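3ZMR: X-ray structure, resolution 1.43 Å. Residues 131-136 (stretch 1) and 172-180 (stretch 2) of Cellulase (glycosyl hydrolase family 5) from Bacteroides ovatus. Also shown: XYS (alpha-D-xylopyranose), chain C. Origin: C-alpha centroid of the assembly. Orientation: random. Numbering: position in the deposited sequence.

Stretch 1 (131-136) TFEAVI
Stretch 2 (172-180) RIPVAYSHQ

Stretch 1 opens with a type I beta turn from Thr 131 to Ala 134. Phe 132 (phi/psi -65/-19) and Glu 133 (-91/-3) are its corners, and Ala 134 N donates to Thr 131 O at 3.0 Å. The chain then extends through Ala 134 (-64/125), Val 135 (-136/143) and Ile 136 (-91/123). Stretch 2 starts as the end of a strand at Arg 172 (-97/127) and Ile 173 (-114/94). It stays extended through Pro 174 (-60/140), Val 175 (-135/139) and Ala 176 (-109/149). A second type I turn runs from Tyr 177 to Gln 180, with Ser 178 at -75/-6 and His 179 at -92/3; Gln 180 N donates to Tyr 177 O at 2.9 Å. The touching parts run in broadly the same direction, 37° apart. In register, the CA atoms of Glu 133 and Ala 176 lie 4.1 Å apart, and those of Val 135 and His 179 6.9 Å.

One direct hydrogen bond joins the stretches: Ala 176 N to Phe 132 O, 3.0 Å, with an N-H...O angle of 160°. Glu 133 N lies 3.4 Å from Pro 174 O, but the angle is too poor for a bond. Two waters add to the link, one between backbone atoms and one from backbone carbonyls to a side chain. Water 1 accepts from Phe 132 N at 2.9 Å and donates to Pro 174 O at 2.7 Å. Water 2 donates to Phe 132 O at 2.9 Å and to Ala 134 O at 2.7 Å, and its oxygen is 2.8 Å from His 179 NE2. It thus ties the imidazole to the turn carbonyls.

The contact buries 373 Å², both sides summed. Phe 132 gives the largest share. Its CB points toward stretch 2 and sits 3.3 Å from Pro 174 O, while the ring end leads away (chi1 -78°, m; chi2 -74°). Phe 132 CD2 still meets Ile 173 CG2 at 3.9 Å. Ile 173 has chi1 m and chi2 t. Val 175 (t) points its CB away, yet its CG1 comes within 4.2 Å of Phe 132 CB. All three are buried and apolar, so no polar side-chain group is left without a partner.

Glu 133 is buried and folds back (chi1 83°, p; chi2 -79°, m; chi3 29°). Its OE1 accepts from Thr 131 N at 2.8 Å, so the carboxylate braces its own turn. Glu 133 CD also packs 3.5 Å from Pro 174 CB. The proline ring, C-gamma exo, offers a compact apolar surface there.

Ala 176 points toward stretch 1. Ala 176 CB lies 3.5 Å from Phe 132 O and 3.7 Å from Val 135 CG1, so the small methyl fills a tight space. Val 135 (m) also points across. Its CG1 lies over one face of the His 179 ring, 3.9 Å from the centroid and 17° off the normal, a CH-pi contact. His 179 (chi1 62°, p; chi2 -33°) can therefore offer an apolar face to valine and NE2 to water 2.

Val 135 O lies 3.2 Å from C5 of the bound XYS (alpha-D-xylopyranose).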

# COMPACT_ATOMS: atom_id res chain seq x y z
N THR A 131 13.26 -2.92 13.48
CA THR A 131 12.93 -2.70 14.88
C THR A 131 11.66 -3.48 15.25
O THR A 131 11.75 -4.69 15.49
CB THR A 131 12.97 -1.21 15.22
OG1 THR A 131 14.20 -0.64 14.75
CG2 THR A 131 12.86 -0.99 16.73
N PHE A 132 10.47 -2.86 15.25
CA PHE A 132 9.27 -3.61 15.63
C PHE A 132 8.93 -4.74 14.67
O PHE A 132 8.19 -5.67 15.05
CB PHE A 132 8.05 -2.72 15.87
CG PHE A 132 8.07 -2.04 17.21
CD1 PHE A 132 7.82 -2.75 18.37
CD2 PHE A 132 8.35 -0.70 17.31
CE1 PHE A 132 7.84 -2.11 19.61
CE2 PHE A 132 8.38 -0.05 18.54
CZ PHE A 132 8.13 -0.77 19.69
N GLU A 133 9.45 -4.71 13.43
CA GLU A 133 9.22 -5.79 12.49
C GLU A 133 10.31 -6.91 12.54
O GLU A 133 10.24 -7.88 11.81
CB GLU A 133 9.10 -5.27 11.06
CG GLU A 133 10.40 -5.01 10.30
CD GLU A 133 11.15 -3.75 10.62
OE1 GLU A 133 11.09 -3.21 11.75
OE2 GLU A 133 11.86 -3.28 9.67
N ALA A 134 11.33 -6.71 13.38
CA ALA A 134 12.43 -7.68 13.51
C ALA A 134 11.89 -9.03 14.07
O ALA A 134 11.23 -9.09 15.12
CB ALA A 134 13.49 -7.13 14.42
N VAL A 135 12.17 -10.09 13.33
CA VAL A 135 11.75 -11.45 13.68
C VAL A 135 12.95 -12.40 13.45
O VAL A 135 13.71 -12.22 12.51
CB VAL A 135 10.52 -11.92 12.87
CG1 VAL A 135 9.27 -11.20 13.33
CG2 VAL A 135 10.75 -11.78 11.36
N ILE A 136 13.08 -13.38 14.32
CA ILE A 136 13.99 -14.50 14.09
C ILE A 136 13.14 -15.55 13.38
O ILE A 136 12.08 -15.97 13.88
CB ILE A 136 14.60 -15.01 15.40
CG1 ILE A 136 15.35 -13.89 16.15
CG2 ILE A 136 15.47 -16.23 15.14
CD1 ILE A 136 16.43 -13.17 15.39
N ARG A 172 7.50 6.24 9.60
CA ARG A 172 6.92 4.92 9.35
C ARG A 172 7.58 3.93 10.29
O ARG A 172 8.82 3.88 10.41
CB ARG A 172 7.14 4.52 7.89
CG ARG A 172 6.62 3.14 7.51
CD ARG A 172 6.65 2.96 6.02
NE ARG A 172 6.21 1.68 5.48
CZ ARG A 172 7.03 0.67 5.16
NH1 ARG A 172 8.32 0.71 5.43
NH2 ARG A 172 6.55 -0.41 4.55
N ILE A 173 6.73 3.20 11.02
CA ILE A 173 7.11 2.19 12.01
C ILE A 173 6.63 0.84 11.48
O ILE A 173 5.47 0.48 11.66
CB ILE A 173 6.51 2.49 13.39
CG1 ILE A 173 6.88 3.90 13.86
CG2 ILE A 173 6.95 1.45 14.41
CD1 ILE A 173 6.33 4.30 15.21
N PRO A 174 7.51 0.09 10.79
CA PRO A 174 7.16 -1.28 10.44
C PRO A 174 6.92 -2.10 11.71
O PRO A 174 7.63 -1.91 12.72
CB PRO A 174 8.44 -1.77 9.72
CG PRO A 174 9.05 -0.56 9.16
CD PRO A 174 8.82 0.48 10.21
N VAL A 175 5.91 -2.96 11.70
CA VAL A 175 5.59 -3.78 12.86
C VAL A 175 5.32 -5.23 12.44
O VAL A 175 4.65 -5.51 11.44
CB VAL A 175 4.34 -3.27 13.62
CG1 VAL A 175 4.17 -3.98 14.97
CG2 VAL A 175 4.42 -1.78 13.86
N ALA A 176 5.85 -6.14 13.26
CA ALA A 176 5.54 -7.56 13.18
C ALA A 176 4.68 -7.86 14.41
O ALA A 176 4.82 -7.22 15.47
CB ALA A 176 6.82 -8.38 13.27
N TYR A 177 3.79 -8.84 14.24
CA TYR A 177 2.90 -9.33 15.31
C TYR A 177 2.87 -10.84 15.45
O TYR A 177 2.52 -11.34 16.53
CB TYR A 177 1.46 -8.84 15.07
CG TYR A 177 1.26 -7.35 15.01
CD1 TYR A 177 1.38 -6.66 13.80
CD2 TYR A 177 0.99 -6.62 16.16
CE1 TYR A 177 1.17 -5.28 13.76
CE2 TYR A 177 0.79 -5.26 16.13
CZ TYR A 177 0.89 -4.59 14.95
OH TYR A 177 0.64 -3.23 14.99
N SER A 178 3.19 -11.55 14.37
CA SER A 178 2.98 -13.00 14.28
C SER A 178 3.99 -13.84 15.08
O SER A 178 3.83 -15.06 15.22
CB SER A 178 2.94 -13.47 12.83
OG SER A 178 1.80 -12.89 12.19
N HIS A 179 4.98 -13.16 15.64
CA HIS A 179 5.90 -13.74 16.61
C HIS A 179 5.44 -13.53 18.05
O HIS A 179 6.12 -13.94 19.01
CB HIS A 179 7.31 -13.18 16.43
CG HIS A 179 7.42 -11.71 16.64
ND1 HIS A 179 6.40 -10.83 16.33
CD2 HIS A 179 8.46 -10.95 17.05
CE1 HIS A 179 6.80 -9.60 16.60
NE2 HIS A 179 8.05 -9.64 17.03
N GLN A 180 4.28 -12.91 18.21
CA GLN A 180 3.76 -12.48 19.52
C GLN A 180 2.29 -12.89 19.71
O GLN A 180 1.52 -12.18 20.39
CB GLN A 180 3.94 -10.97 19.72
CG GLN A 180 5.39 -10.54 19.71
CD GLN A 180 6.12 -10.87 21.00
OE1 GLN A 180 5.52 -11.00 22.07
NE2 GLN A 180 7.44 -11.00 20.91
C1 XYS C . 17.38 -15.22 10.89
C2 XYS C . 17.44 -15.68 9.43
C3 XYS C . 17.15 -14.51 8.50
C4 XYS C . 15.82 -13.85 8.90
C5 XYS C . 15.83 -13.49 10.40
O2 XYS C . 18.72 -16.25 9.14
O3 XYS C . 17.09 -14.99 7.14
O4 XYS C . 15.54 -12.69 8.09
O5 XYS C . 16.10 -14.66 11.19
O HOH W 1 9.71 -0.48 13.81
O HOH W 2 9.76 -7.44 16.74